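Local coordinates for Fe-regulated protein B (Neisseria meningitidis, PDB 4AIP) that transports iron across the outer membrane as a TonB-dependent transporter, a plugged beta-barrel, and may take up siderophore-bound iron, at residues V323-N329 with N365-R371; S155-I160 with G459-Y463; N482-V487 with A499-S505; A373-L377 with A448-I452; S116-D122 with G165-T171. All coordinates share one frame; numbering follows the deposited sequence.

In the fold
Contacts 1, 3 and 4 pair antiparallel neighbours in the barrel wall, contact 5 lies inside the plug, and contact 2 joins plug to wall. Contact 5 is buried; contact 4 is a surface contact, its centre about 33 Å from the centre of the chain, and the others are partly buried. Contacts 1 and 4 use strands 355-371 and 376-390, which follow each other across one tight turn, and Leu377 packs on Asp369. Contacts 2 and 3 are held by adjoining strands, 455-469 and 475-490. In the wall successive side chains alternate between two faces; the plug uses parallel pairing and an aspartate bonded through both oxygens to a threonine, whereas at the plug-wall junction one arginine hydrogen-bonds one loop carbonyl and lies under another.

Contact 1 (V323-N329 with N365-R371); sequences VEKLDAN and NFNFDSR
Asp369 is met by two residues at once, Glu324 and Lys325, in a classic beta bulge where barrel strand 325-339 starts beside the end of strand 355-371, antiparallel to it. The carbonyl of Asp369 takes the N-H of Glu324, with N to O at 3.0 Å and the donor nearly in line with the C=O bond, and a weak second bond from Lys325 N. Lys325 O repays it by accepting Asp369 N at 2.8 Å. The Asp369 carboxylate lies beside the aliphatic part of Lys325, with OD2 3.6 Å from CD, while its OD1 forms a salt bridge with Lys379 on the next strand.

Beyond the bulge the side chains alternate. Lys325, Asp327, Asn365, Asn367 and Asp369 share a polar face, as expected of the interior of such a barrel; Asn365 OD1 is held there by Asn383. Leu326, Ala328, Phe366 and Phe368 form the other face, whose apolar character suits lipid. Leu326 CD1 sits over the Phe368 ring, 3.9 Å from its centroid, and Ala328 CB covers a face of Phe366 in the same manner.

Glu324 turns CG into the cramped position between its backbone N and carbonyl carbon (chi1 76°), which carries the carboxylate across to Arg371. This salt bridge is purely electrostatic: Glu324 OE1 lies 3.3 Å from Arg371 NE, over a face of the guanidinium and well out of its plane.

Contact 2 (S155-I160 with G459-Y463); sequences SASAGI and GGLRY
The plug domain meets the inner side of the barrel wall here: Arg462, on strand 455-469, reaches into the plug loop at Ala156 and Gly159. Its CB points toward the loop and the chain bends about its CG-CD bond (chi3 58°), which brings the flat guanidinium up against two backbone carbonyls in quite different ways. Ala156 O lies at the edge, within 2° of the guanidinium plane, and accepts a short hydrogen bond from Arg462 NH1 at 2.6 Å. Gly159 O instead stands over the centre of one face, 3.1 Å from Arg462 CZ; no N-H points at it, so its attraction to the cation is probably electrostatic. Gly159 suits the place because its backbone, with phi near 100°, adopts a conformation natural to a residue without a side chain.

The aliphatic part of the arginine is used as well. Ala156 CB packs 3.8 Å from Arg462 CG, and the small methyl also settles against the strand backbone, where Gly460 offers no side chain to obstruct it.

Neighbours fix both partners. Asp464 forms a salt bridge with Arg462 NH2, and Asn383 accepts a hydrogen bond from the same nitrogen, so the rotation of the guanidinium is fixed. From the neighbouring strand 438-452, Glu447 OE2 accepts the N-H of Ser157. At the far end of the contact the hold is looser, with Ile160 CG1 4.2 Å from Arg462 NH2.

Contact 3 (N482-V487 with A499-S505); sequences NPSFGV and ASHNYAS
The flat rings of Tyr503, His501 and Phe485 meet their partners at edges or obliquely across this barrel hairpin of strands 475-490 and 495-506. At the edge of the Tyr503 ring, in its plane, lies Pro483 O, which also accepts Tyr503 N at 3.0 Å. Pro483 CD rests 3.7 Å from Tyr503 CB, an apolar contact at the root of the tyrosine side chain. The His501 imidazole receives Phe485 CD1 at its own edge, 4.1 Å from CD2; the two side chains run side by side, and His501 ND1 is bonded to Thr537. His501 O approaches the Phe485 ring obliquely.

Phe485 and His501 form a hydrogen-bonded pair. His501 N reaches Phe485 O at 2.8 Å in the carbonyl plane, whereas Phe485 N stands above the plane of the His501 carbonyl. On the opposite face Ser484 and Asn502 form a non-hydrogen-bonded pair, with Asn502 OD1 3.4 Å from Ser484 CB; Asn502 ND2 bonds Ala153 O of the plug loop.

Proline has no N-H, so Pro483 can accept but not return a backbone bond. The hairpin thus separates its chemistry: bulky rings on one face, and on the other small polar groups, of which Asn502 ties the wall to the plug.

Contact 4 (A373-L377 with A448-I452); sequences AEQTL and AIHDI
Thr376 and His450 face each other as a non-hydrogen-bonded pair where two antiparallel barrel strands, 376-390 and 438-452, come together at one end. Strand 376-390 has just emerged from a type I beta turn, closed by Thr376 N on Ala373 O at 3.0 Å; such short turns are consistent with the periplasmic rim of these barrels.

His450 swings CG opposite its backbone N (chi1 -175°), which lays the imidazole across the threonine. Thr376 CG2 is the touching branch and approaches the ring obliquely, 3.2 Å from His450 ND1. That distance is tight, and the threonine torsion (chi1 133°) lies off any staggered position, so the exact placing of its methyl is doubtful. His450 ND1 is buried by the contact and has no polar partner in the model.

The neighbouring pair is hydrogen-bonded and apolar. Leu377 extends with CG anti to N (chi1 -174°), whereas Ile449 sets CG1 beside its own N; their ends meet only loosely, Leu377 CD2 to Ile449 CD1 being 4.4 Å. The beta-branched Ile449 suits an extended strand, and both apolar chains suit the same face. Leu377 N donates to Ile449 O at 2.9 Å, and the bond is returned from Ile449 N to Leu377 O.

Nearer the turn, Asp451 N bonds Gln375 O at 3.0 Å, extending the pairing to the last turn residue before the strand. The Asp451 carboxylate is engaged by Thr456 on the following strand through OD1. Gln375 CB lies 3.4 Å from Asp451 O.

Contact 5 (S116-D122 with G165-T171); sequences SVDIKVD and GAIIAKT
Asp118 to Val121 and Ala166 to Ala169 pair through backbone hydrogen bonds as parallel strands crossing at -23°. Asp118 and Lys120 straddle Ile167: Asp118 O takes Ile167 N at 2.8 Å, and Lys120 N gives to Ile167 O at 2.7 Å. Lys120 O then takes Ala169 N, and Asp122 N closes the series on Ala169 O.

Side-chain polar bonds follow just past the strand. Asp122, its backbone turned to a left-handed conformation, uses both carboxylate oxygens on Thr171: OD1 accepts Thr171 N at 3.0 Å, and OD2 accepts the hydroxyl OG1 at 2.8 Å through its syn lone pair. Thr171 OG1 is also bonded to Lys254 of the barrel. At the other end a water accepts from Gly165 N at 2.7 Å and lies close to Ser116 O. Among the charged groups, Lys120 makes a cation-pi contact with Tyr125, and Asp118 a salt bridge with Arg506.

Apolar contacts suit the buried setting. Ile119 and Ile167 lie side by side on one face, CG1 to CB 4.1 Å. On the other, the extended Lys120 chain runs past Ala166, CE to CB 4.0 Å.

This pair is one edge of the four-stranded mixed sheet at the heart of the plug, the domain that occludes the barrel in TonB-dependent transporters.

Contact 1 (V323-N329 with N365-R371)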
# COMPACT_ATOMS: atom_id res chain seq x y z
N VAL B 323 35.74 -15.59 -29.04
CA VAL B 323 34.38 -15.86 -29.48
C VAL B 323 33.86 -14.56 -30.02
O VAL B 323 34.33 -13.50 -29.59
CB VAL B 323 33.56 -16.47 -28.33
CG1 VAL B 323 32.79 -15.41 -27.49
CG2 VAL B 323 32.69 -17.56 -28.85
N GLU B 324 32.94 -14.60 -30.98
CA GLU B 324 32.47 -13.33 -31.56
C GLU B 324 31.24 -12.71 -30.85
O GLU B 324 30.98 -11.52 -30.99
CB GLU B 324 32.34 -13.39 -33.10
CG GLU B 324 31.14 -14.14 -33.62
CD GLU B 324 30.61 -13.53 -34.90
OE1 GLU B 324 31.42 -13.14 -35.77
OE2 GLU B 324 29.37 -13.45 -35.03
N LYS B 325 30.50 -13.54 -30.11
CA LYS B 325 29.46 -13.07 -29.21
C LYS B 325 29.17 -14.10 -28.15
O LYS B 325 29.14 -15.29 -28.40
CB LYS B 325 28.18 -12.70 -29.95
CG LYS B 325 26.96 -12.82 -29.09
CD LYS B 325 25.71 -12.74 -29.88
CE LYS B 325 25.36 -11.31 -30.09
NZ LYS B 325 23.90 -11.21 -30.09
N LEU B 326 28.92 -13.61 -26.95
CA LEU B 326 28.55 -14.40 -25.83
C LEU B 326 27.34 -13.75 -25.16
O LEU B 326 27.31 -12.53 -25.00
CB LEU B 326 29.73 -14.47 -24.87
CG LEU B 326 29.52 -14.91 -23.44
CD1 LEU B 326 28.93 -16.23 -23.41
CD2 LEU B 326 30.83 -14.97 -22.72
N ASP B 327 26.36 -14.56 -24.80
CA ASP B 327 25.22 -14.13 -24.01
C ASP B 327 25.07 -15.02 -22.85
O ASP B 327 25.09 -16.27 -23.01
CB ASP B 327 23.95 -14.30 -24.81
CG ASP B 327 23.73 -13.15 -25.66
OD1 ASP B 327 24.69 -12.73 -26.35
OD2 ASP B 327 22.59 -12.64 -25.64
N ALA B 328 24.85 -14.40 -21.70
CA ALA B 328 24.63 -15.19 -20.54
C ALA B 328 23.62 -14.46 -19.68
O ALA B 328 23.40 -13.26 -19.87
CB ALA B 328 25.94 -15.45 -19.81
N ASN B 329 23.07 -15.19 -18.71
CA ASN B 329 21.82 -14.85 -18.03
C ASN B 329 21.98 -15.77 -16.78
O ASN B 329 22.38 -16.93 -16.91
CB ASN B 329 20.68 -15.35 -18.96
CG ASN B 329 19.34 -15.28 -18.36
OD1 ASN B 329 19.06 -14.40 -17.62
ND2 ASN B 329 18.47 -16.15 -18.73
N ASN B 365 21.90 -19.49 -18.27
CA ASN B 365 22.12 -19.91 -19.64
C ASN B 365 23.39 -19.32 -20.17
O ASN B 365 23.65 -18.16 -19.93
CB ASN B 365 20.99 -19.39 -20.50
CG ASN B 365 19.68 -19.94 -20.07
OD1 ASN B 365 19.42 -21.13 -20.24
ND2 ASN B 365 18.85 -19.09 -19.48
N PHE B 366 24.19 -20.09 -20.89
CA PHE B 366 25.31 -19.50 -21.58
C PHE B 366 25.28 -19.82 -23.04
O PHE B 366 25.08 -20.96 -23.44
CB PHE B 366 26.59 -20.13 -21.03
CG PHE B 366 27.00 -19.56 -19.74
CD1 PHE B 366 26.41 -19.96 -18.54
CD2 PHE B 366 28.01 -18.61 -19.73
CE1 PHE B 366 26.85 -19.40 -17.30
CE2 PHE B 366 28.44 -18.02 -18.53
CZ PHE B 366 27.87 -18.42 -17.30
N ASN B 367 25.67 -18.87 -23.84
CA ASN B 367 25.48 -19.02 -25.24
C ASN B 367 26.60 -18.34 -25.97
O ASN B 367 26.81 -17.16 -25.73
CB ASN B 367 24.23 -18.25 -25.56
CG ASN B 367 23.62 -18.74 -26.74
OD1 ASN B 367 22.94 -19.76 -26.65
ND2 ASN B 367 23.89 -18.12 -27.90
N PHE B 368 27.29 -19.06 -26.85
CA PHE B 368 28.46 -18.55 -27.53
C PHE B 368 28.24 -18.70 -28.97
O PHE B 368 27.78 -19.72 -29.42
CB PHE B 368 29.74 -19.37 -27.18
CG PHE B 368 30.00 -19.57 -25.69
CD1 PHE B 368 29.24 -20.48 -24.95
CD2 PHE B 368 31.02 -18.87 -25.03
CE1 PHE B 368 29.47 -20.70 -23.62
CE2 PHE B 368 31.24 -19.07 -23.65
CZ PHE B 368 30.48 -20.00 -22.96
N ASP B 369 28.66 -17.70 -29.71
CA ASP B 369 28.68 -17.78 -31.16
C ASP B 369 30.14 -17.67 -31.63
O ASP B 369 30.84 -16.73 -31.33
CB ASP B 369 27.86 -16.62 -31.79
CG ASP B 369 26.32 -16.71 -31.51
OD1 ASP B 369 25.84 -17.71 -30.92
OD2 ASP B 369 25.59 -15.75 -31.86
N SER B 370 30.58 -18.66 -32.39
CA SER B 370 31.91 -18.67 -32.94
C SER B 370 31.83 -18.77 -34.41
O SER B 370 31.18 -19.66 -34.99
CB SER B 370 32.69 -19.90 -32.50
OG SER B 370 33.83 -19.49 -31.82
N ARG B 371 32.58 -17.91 -35.04
CA ARG B 371 32.63 -17.86 -36.46
C ARG B 371 33.71 -18.75 -37.07
O ARG B 371 34.87 -18.38 -37.03
CB ARG B 371 32.99 -16.46 -36.79
CG ARG B 371 33.24 -16.29 -38.21
CD ARG B 371 32.55 -15.07 -38.49
NE ARG B 371 31.11 -15.27 -38.28
CZ ARG B 371 30.23 -14.72 -39.10
NH1 ARG B 371 30.74 -13.99 -40.10
NH2 ARG B 371 28.89 -14.87 -38.96

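Contact 2 (S155-I160 with G459-Y463)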
# COMPACT_ATOMS: atom_id res chain seq x y z
N SER B 155 14.91 -25.13 -32.61
CA SER B 155 16.24 -25.66 -32.91
C SER B 155 17.07 -25.76 -31.63
O SER B 155 16.51 -25.61 -30.52
CB SER B 155 16.90 -24.80 -33.98
OG SER B 155 17.02 -23.47 -33.53
N ALA B 156 18.37 -26.06 -31.79
CA ALA B 156 19.18 -26.44 -30.65
C ALA B 156 19.42 -25.29 -29.67
O ALA B 156 19.47 -25.51 -28.47
CB ALA B 156 20.46 -27.02 -31.14
N SER B 157 19.52 -24.07 -30.19
CA SER B 157 19.82 -22.90 -29.36
C SER B 157 18.56 -22.41 -28.62
O SER B 157 18.62 -21.44 -27.82
CB SER B 157 20.41 -21.78 -30.22
OG SER B 157 19.51 -21.42 -31.20
N ALA B 158 17.44 -23.10 -28.84
CA ALA B 158 16.15 -22.61 -28.32
C ALA B 158 16.01 -22.67 -26.80
O ALA B 158 15.10 -22.00 -26.27
CB ALA B 158 14.97 -23.32 -28.98
N GLY B 159 16.84 -23.47 -26.12
CA GLY B 159 16.70 -23.60 -24.68
C GLY B 159 15.96 -24.85 -24.24
O GLY B 159 15.89 -25.85 -25.02
N ILE B 160 15.46 -24.86 -23.00
CA ILE B 160 15.02 -26.08 -22.41
C ILE B 160 13.58 -26.25 -22.72
O ILE B 160 12.81 -25.33 -22.51
CB ILE B 160 15.17 -26.04 -20.87
CG1 ILE B 160 16.60 -26.37 -20.45
CG2 ILE B 160 14.18 -27.01 -20.20
CD1 ILE B 160 17.05 -25.57 -19.22
N GLY B 459 22.26 -27.06 -38.74
CA GLY B 459 22.32 -28.40 -38.20
C GLY B 459 22.58 -28.25 -36.74
O GLY B 459 23.45 -27.45 -36.35
N GLY B 460 21.87 -29.01 -35.90
CA GLY B 460 22.16 -28.87 -34.51
C GLY B 460 21.85 -30.06 -33.67
O GLY B 460 21.15 -30.94 -34.10
N LEU B 461 22.33 -30.03 -32.43
CA LEU B 461 22.06 -31.11 -31.51
C LEU B 461 21.99 -30.63 -30.10
O LEU B 461 22.84 -29.80 -29.67
CB LEU B 461 23.26 -32.02 -31.56
CG LEU B 461 22.87 -33.45 -31.49
CD1 LEU B 461 22.52 -33.74 -32.88
CD2 LEU B 461 24.14 -34.14 -31.14
N ARG B 462 21.05 -31.19 -29.34
CA ARG B 462 21.01 -30.90 -27.92
C ARG B 462 21.07 -32.21 -27.21
O ARG B 462 20.53 -33.22 -27.68
CB ARG B 462 19.69 -30.28 -27.48
CG ARG B 462 19.37 -28.93 -28.06
CD ARG B 462 18.03 -28.43 -27.50
NE ARG B 462 18.06 -28.36 -26.04
CZ ARG B 462 18.58 -27.34 -25.35
NH1 ARG B 462 19.13 -26.32 -26.01
NH2 ARG B 462 18.56 -27.35 -24.03
N TYR B 463 21.64 -32.17 -26.03
CA TYR B 463 21.58 -33.26 -25.20
C TYR B 463 20.92 -32.71 -23.93
O TYR B 463 21.42 -31.70 -23.38
CB TYR B 463 23.02 -33.67 -24.93
CG TYR B 463 23.11 -34.73 -23.92
CD1 TYR B 463 22.76 -36.02 -24.24
CD2 TYR B 463 23.54 -34.45 -22.62
CE1 TYR B 463 22.84 -37.01 -23.30
CE2 TYR B 463 23.63 -35.46 -21.67
CZ TYR B 463 23.27 -36.71 -22.03
OH TYR B 463 23.36 -37.70 -21.10

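Contact 3 (N482-V487 with A499-S505)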
# COMPACT_ATOMS: atom_id res chain seq x y z
N ASN B 482 18.70 -34.83 -29.01
CA ASN B 482 17.71 -34.21 -29.91
C ASN B 482 18.29 -33.45 -31.10
O ASN B 482 18.73 -32.32 -30.95
CB ASN B 482 16.78 -33.26 -29.16
CG ASN B 482 16.07 -33.92 -27.96
OD1 ASN B 482 16.26 -33.51 -26.82
ND2 ASN B 482 15.27 -34.92 -28.20
N PRO B 483 18.27 -34.05 -32.29
CA PRO B 483 18.81 -33.45 -33.52
C PRO B 483 17.84 -32.45 -34.12
O PRO B 483 16.68 -32.46 -33.76
CB PRO B 483 18.96 -34.65 -34.47
CG PRO B 483 18.71 -35.87 -33.64
CD PRO B 483 17.84 -35.44 -32.51
N SER B 484 18.31 -31.61 -35.03
CA SER B 484 17.46 -30.64 -35.64
C SER B 484 18.11 -30.25 -36.93
O SER B 484 19.33 -30.17 -37.00
CB SER B 484 17.22 -29.41 -34.70
OG SER B 484 18.44 -28.71 -34.37
N PHE B 485 17.30 -30.03 -37.96
CA PHE B 485 17.82 -29.72 -39.31
C PHE B 485 16.93 -28.63 -39.86
O PHE B 485 15.73 -28.71 -39.70
CB PHE B 485 17.76 -30.96 -40.28
CG PHE B 485 18.23 -32.28 -39.66
CD1 PHE B 485 17.31 -33.14 -38.96
CD2 PHE B 485 19.60 -32.69 -39.79
CE1 PHE B 485 17.74 -34.39 -38.38
CE2 PHE B 485 20.07 -33.91 -39.24
CZ PHE B 485 19.12 -34.78 -38.52
N GLY B 486 17.50 -27.67 -40.55
CA GLY B 486 16.71 -26.61 -41.12
C GLY B 486 17.34 -26.08 -42.38
O GLY B 486 18.57 -25.94 -42.46
N VAL B 487 16.49 -25.81 -43.36
CA VAL B 487 16.89 -25.26 -44.63
C VAL B 487 16.08 -24.03 -44.92
O VAL B 487 14.88 -24.06 -44.83
CB VAL B 487 16.58 -26.24 -45.82
CG1 VAL B 487 17.25 -25.74 -47.09
CG2 VAL B 487 17.01 -27.66 -45.50
N ALA B 499 12.05 -25.25 -44.63
CA ALA B 499 11.72 -26.55 -44.12
C ALA B 499 12.64 -26.81 -42.97
O ALA B 499 13.78 -26.39 -43.00
CB ALA B 499 11.90 -27.64 -45.22
N SER B 500 12.12 -27.51 -41.97
CA SER B 500 12.87 -27.86 -40.79
C SER B 500 12.35 -29.20 -40.24
O SER B 500 11.22 -29.63 -40.53
CB SER B 500 12.84 -26.73 -39.73
OG SER B 500 11.53 -26.54 -39.24
N HIS B 501 13.20 -29.87 -39.49
CA HIS B 501 12.87 -31.17 -38.92
C HIS B 501 13.56 -31.20 -37.58
O HIS B 501 14.76 -31.41 -37.48
CB HIS B 501 13.30 -32.31 -39.87
CG HIS B 501 12.83 -33.67 -39.44
ND1 HIS B 501 11.49 -33.99 -39.28
CD2 HIS B 501 13.52 -34.79 -39.14
CE1 HIS B 501 11.39 -35.24 -38.87
NE2 HIS B 501 12.61 -35.75 -38.79
N ASN B 502 12.79 -30.91 -36.55
CA ASN B 502 13.34 -30.56 -35.26
C ASN B 502 12.83 -31.51 -34.24
O ASN B 502 11.63 -31.75 -34.16
CB ASN B 502 12.92 -29.16 -34.84
CG ASN B 502 13.55 -28.05 -35.67
OD1 ASN B 502 14.53 -28.26 -36.39
ND2 ASN B 502 13.02 -26.84 -35.53
N TYR B 503 13.75 -32.03 -33.46
CA TYR B 503 13.45 -32.83 -32.30
C TYR B 503 13.71 -32.03 -31.05
O TYR B 503 14.68 -31.25 -30.97
CB TYR B 503 14.38 -34.05 -32.25
CG TYR B 503 14.00 -35.13 -33.20
CD1 TYR B 503 14.46 -35.13 -34.52
CD2 TYR B 503 13.19 -36.17 -32.76
CE1 TYR B 503 14.09 -36.16 -35.42
CE2 TYR B 503 12.85 -37.21 -33.60
CZ TYR B 503 13.29 -37.21 -34.93
OH TYR B 503 12.88 -38.25 -35.77
N ALA B 504 12.86 -32.25 -30.07
CA ALA B 504 13.02 -31.64 -28.78
C ALA B 504 12.35 -32.46 -27.70
O ALA B 504 11.45 -33.29 -27.97
CB ALA B 504 12.48 -30.22 -28.79
N SER B 505 12.78 -32.23 -26.46
CA SER B 505 12.23 -32.99 -25.38
C SER B 505 11.80 -32.10 -24.22
O SER B 505 12.29 -31.00 -24.07
CB SER B 505 13.24 -34.06 -24.92
OG SER B 505 14.37 -33.43 -24.38

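Contact 4 (A373-L377 with A448-I452)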
# COMPACT_ATOMS: atom_id res chain seq x y z
N ALA B 373 34.26 -19.32 -40.27
CA ALA B 373 34.48 -18.90 -41.66
C ALA B 373 33.46 -17.82 -41.95
O ALA B 373 32.41 -17.79 -41.30
CB ALA B 373 34.27 -20.06 -42.61
N GLU B 374 33.72 -16.95 -42.92
CA GLU B 374 32.77 -15.87 -43.23
C GLU B 374 31.30 -16.33 -43.36
O GLU B 374 30.37 -15.58 -43.04
CB GLU B 374 33.19 -15.09 -44.48
CG GLU B 374 32.41 -13.73 -44.61
CD GLU B 374 32.38 -13.11 -46.02
OE1 GLU B 374 32.33 -13.85 -47.05
OE2 GLU B 374 32.38 -11.86 -46.10
N GLN B 375 31.10 -17.57 -43.82
CA GLN B 375 29.76 -18.14 -44.07
C GLN B 375 29.20 -19.08 -43.06
O GLN B 375 28.11 -19.59 -43.25
CB GLN B 375 29.78 -19.06 -45.29
CG GLN B 375 30.68 -18.69 -46.39
CD GLN B 375 30.28 -17.51 -46.99
OE1 GLN B 375 29.91 -16.61 -46.29
NE2 GLN B 375 30.33 -17.45 -48.31
N THR B 376 29.99 -19.44 -42.07
CA THR B 376 29.49 -20.42 -41.13
C THR B 376 29.64 -20.01 -39.66
O THR B 376 30.72 -19.64 -39.20
CB THR B 376 29.94 -21.90 -41.45
OG1 THR B 376 30.42 -22.53 -40.26
CG2 THR B 376 31.03 -21.98 -42.52
N LEU B 377 28.52 -20.04 -38.95
CA LEU B 377 28.52 -19.66 -37.57
C LEU B 377 28.31 -20.91 -36.79
O LEU B 377 27.54 -21.78 -37.17
CB LEU B 377 27.41 -18.64 -37.28
CG LEU B 377 27.33 -18.00 -35.86
CD1 LEU B 377 28.41 -16.95 -35.63
CD2 LEU B 377 25.96 -17.38 -35.67
N ALA B 448 25.26 -25.59 -36.11
CA ALA B 448 26.03 -24.98 -37.17
C ALA B 448 25.09 -24.34 -38.16
O ALA B 448 24.11 -24.97 -38.57
CB ALA B 448 26.92 -25.98 -37.83
N ILE B 449 25.41 -23.11 -38.56
CA ILE B 449 24.60 -22.37 -39.52
C ILE B 449 25.49 -22.03 -40.69
O ILE B 449 26.43 -21.26 -40.58
CB ILE B 449 24.02 -21.11 -38.94
CG1 ILE B 449 23.09 -21.48 -37.79
CG2 ILE B 449 23.20 -20.35 -39.99
CD1 ILE B 449 22.97 -20.40 -36.79
N HIS B 450 25.15 -22.63 -41.82
CA HIS B 450 26.01 -22.53 -42.95
C HIS B 450 25.23 -21.96 -44.10
O HIS B 450 24.16 -22.47 -44.44
CB HIS B 450 26.54 -23.91 -43.31
CG HIS B 450 27.55 -23.89 -44.41
ND1 HIS B 450 28.61 -23.00 -44.40
CD2 HIS B 450 27.66 -24.62 -45.55
CE1 HIS B 450 29.34 -23.19 -45.51
NE2 HIS B 450 28.78 -24.16 -46.23
N ASP B 451 25.82 -20.91 -44.69
CA ASP B 451 25.38 -20.22 -45.89
C ASP B 451 26.11 -20.60 -47.17
O ASP B 451 27.30 -20.24 -47.35
CB ASP B 451 25.75 -18.78 -45.73
CG ASP B 451 24.68 -17.98 -45.10
OD1 ASP B 451 23.70 -18.50 -44.49
OD2 ASP B 451 24.82 -16.77 -45.22
N ILE B 452 25.39 -21.22 -48.11
CA ILE B 452 26.01 -21.59 -49.38
C ILE B 452 25.11 -21.30 -50.57
O ILE B 452 24.01 -21.87 -50.69
CB ILE B 452 26.51 -23.07 -49.35
CG1 ILE B 452 26.85 -23.56 -50.75
CG2 ILE B 452 25.51 -23.99 -48.68
CD1 ILE B 452 27.12 -25.08 -50.81

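Contact 5 (S116-D122 with G165-T171)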
# COMPACT_ATOMS: atom_id res chain seq x y z
N SER B 116 2.87 -27.00 -22.55
CA SER B 116 3.88 -27.27 -23.56
C SER B 116 4.39 -25.96 -24.09
O SER B 116 5.45 -25.98 -24.76
CB SER B 116 3.42 -28.06 -24.80
OG SER B 116 2.07 -28.51 -24.79
N VAL B 117 3.68 -24.85 -23.88
CA VAL B 117 4.17 -23.53 -24.39
C VAL B 117 4.52 -22.59 -23.24
O VAL B 117 3.79 -22.52 -22.24
CB VAL B 117 3.13 -22.82 -25.35
CG1 VAL B 117 2.45 -23.86 -26.29
CG2 VAL B 117 2.04 -22.14 -24.53
N ASP B 118 5.64 -21.88 -23.37
CA ASP B 118 6.18 -21.14 -22.21
C ASP B 118 6.13 -19.70 -22.60
O ASP B 118 6.09 -19.41 -23.81
CB ASP B 118 7.65 -21.55 -22.00
CG ASP B 118 7.80 -22.94 -21.46
OD1 ASP B 118 7.05 -23.34 -20.53
OD2 ASP B 118 8.72 -23.63 -21.95
N ILE B 119 6.14 -18.81 -21.60
CA ILE B 119 6.37 -17.40 -21.76
C ILE B 119 7.73 -17.17 -21.12
O ILE B 119 7.92 -17.43 -19.92
CB ILE B 119 5.34 -16.57 -20.97
CG1 ILE B 119 3.95 -16.69 -21.68
CG2 ILE B 119 5.75 -15.03 -20.92
CD1 ILE B 119 2.87 -17.09 -20.77
N LYS B 120 8.63 -16.61 -21.94
CA LYS B 120 9.97 -16.32 -21.56
C LYS B 120 10.08 -14.85 -21.41
O LYS B 120 9.75 -14.13 -22.36
CB LYS B 120 10.88 -16.81 -22.68
CG LYS B 120 10.88 -18.31 -22.79
CD LYS B 120 11.93 -18.80 -23.81
CE LYS B 120 11.75 -20.31 -24.10
NZ LYS B 120 13.04 -20.99 -24.57
N VAL B 121 10.49 -14.35 -20.23
CA VAL B 121 10.84 -12.94 -20.15
C VAL B 121 12.26 -12.88 -19.73
O VAL B 121 12.69 -13.67 -18.83
CB VAL B 121 9.88 -12.08 -19.29
CG1 VAL B 121 8.46 -12.77 -19.11
CG2 VAL B 121 10.47 -11.64 -18.03
N ASP B 122 13.00 -12.03 -20.44
CA ASP B 122 14.44 -11.89 -20.30
C ASP B 122 15.11 -13.27 -20.22
O ASP B 122 16.08 -13.47 -19.47
CB ASP B 122 14.74 -11.10 -19.04
CG ASP B 122 14.18 -9.68 -19.08
OD1 ASP B 122 14.18 -9.07 -20.18
OD2 ASP B 122 13.77 -9.18 -18.02
N GLY B 165 6.84 -24.56 -28.45
CA GLY B 165 7.05 -23.14 -28.77
C GLY B 165 6.82 -22.22 -27.57
O GLY B 165 6.56 -22.70 -26.43
N ALA B 166 6.93 -20.91 -27.80
CA ALA B 166 6.99 -19.96 -26.70
C ALA B 166 6.60 -18.55 -27.08
O ALA B 166 6.87 -18.09 -28.20
CB ALA B 166 8.36 -19.97 -26.15
N ILE B 167 5.93 -17.86 -26.15
CA ILE B 167 5.92 -16.39 -26.23
C ILE B 167 7.21 -15.90 -25.54
O ILE B 167 7.54 -16.39 -24.44
CB ILE B 167 4.66 -15.74 -25.61
CG1 ILE B 167 3.46 -16.00 -26.49
CG2 ILE B 167 4.80 -14.22 -25.56
CD1 ILE B 167 2.83 -17.24 -26.21
N ILE B 168 7.93 -15.01 -26.22
CA ILE B 168 9.21 -14.54 -25.79
C ILE B 168 9.18 -13.01 -25.68
O ILE B 168 8.86 -12.30 -26.65
CB ILE B 168 10.24 -14.94 -26.84
CG1 ILE B 168 10.26 -16.50 -26.99
CG2 ILE B 168 11.61 -14.26 -26.54
CD1 ILE B 168 11.23 -16.97 -28.10
N ALA B 169 9.53 -12.51 -24.51
CA ALA B 169 9.43 -11.07 -24.25
C ALA B 169 10.68 -10.64 -23.58
O ALA B 169 11.25 -11.42 -22.80
CB ALA B 169 8.24 -10.78 -23.35
N LYS B 170 11.06 -9.39 -23.88
CA LYS B 170 12.18 -8.68 -23.25
C LYS B 170 11.61 -7.48 -22.50
O LYS B 170 10.74 -6.80 -23.03
CB LYS B 170 13.18 -8.21 -24.31
CG LYS B 170 13.71 -9.34 -25.17
CD LYS B 170 14.96 -8.93 -25.89
CE LYS B 170 15.60 -10.11 -26.64
NZ LYS B 170 16.21 -9.62 -27.90
N THR B 171 12.07 -7.27 -21.27
CA THR B 171 11.69 -6.10 -20.50
C THR B 171 12.34 -4.83 -21.09
O THR B 171 13.34 -4.87 -21.82
CB THR B 171 12.07 -6.25 -19.04
OG1 THR B 171 13.47 -6.56 -18.99
CG2 THR B 171 11.26 -7.37 -18.42
O HOH W 1 7.79 -25.59 -26.12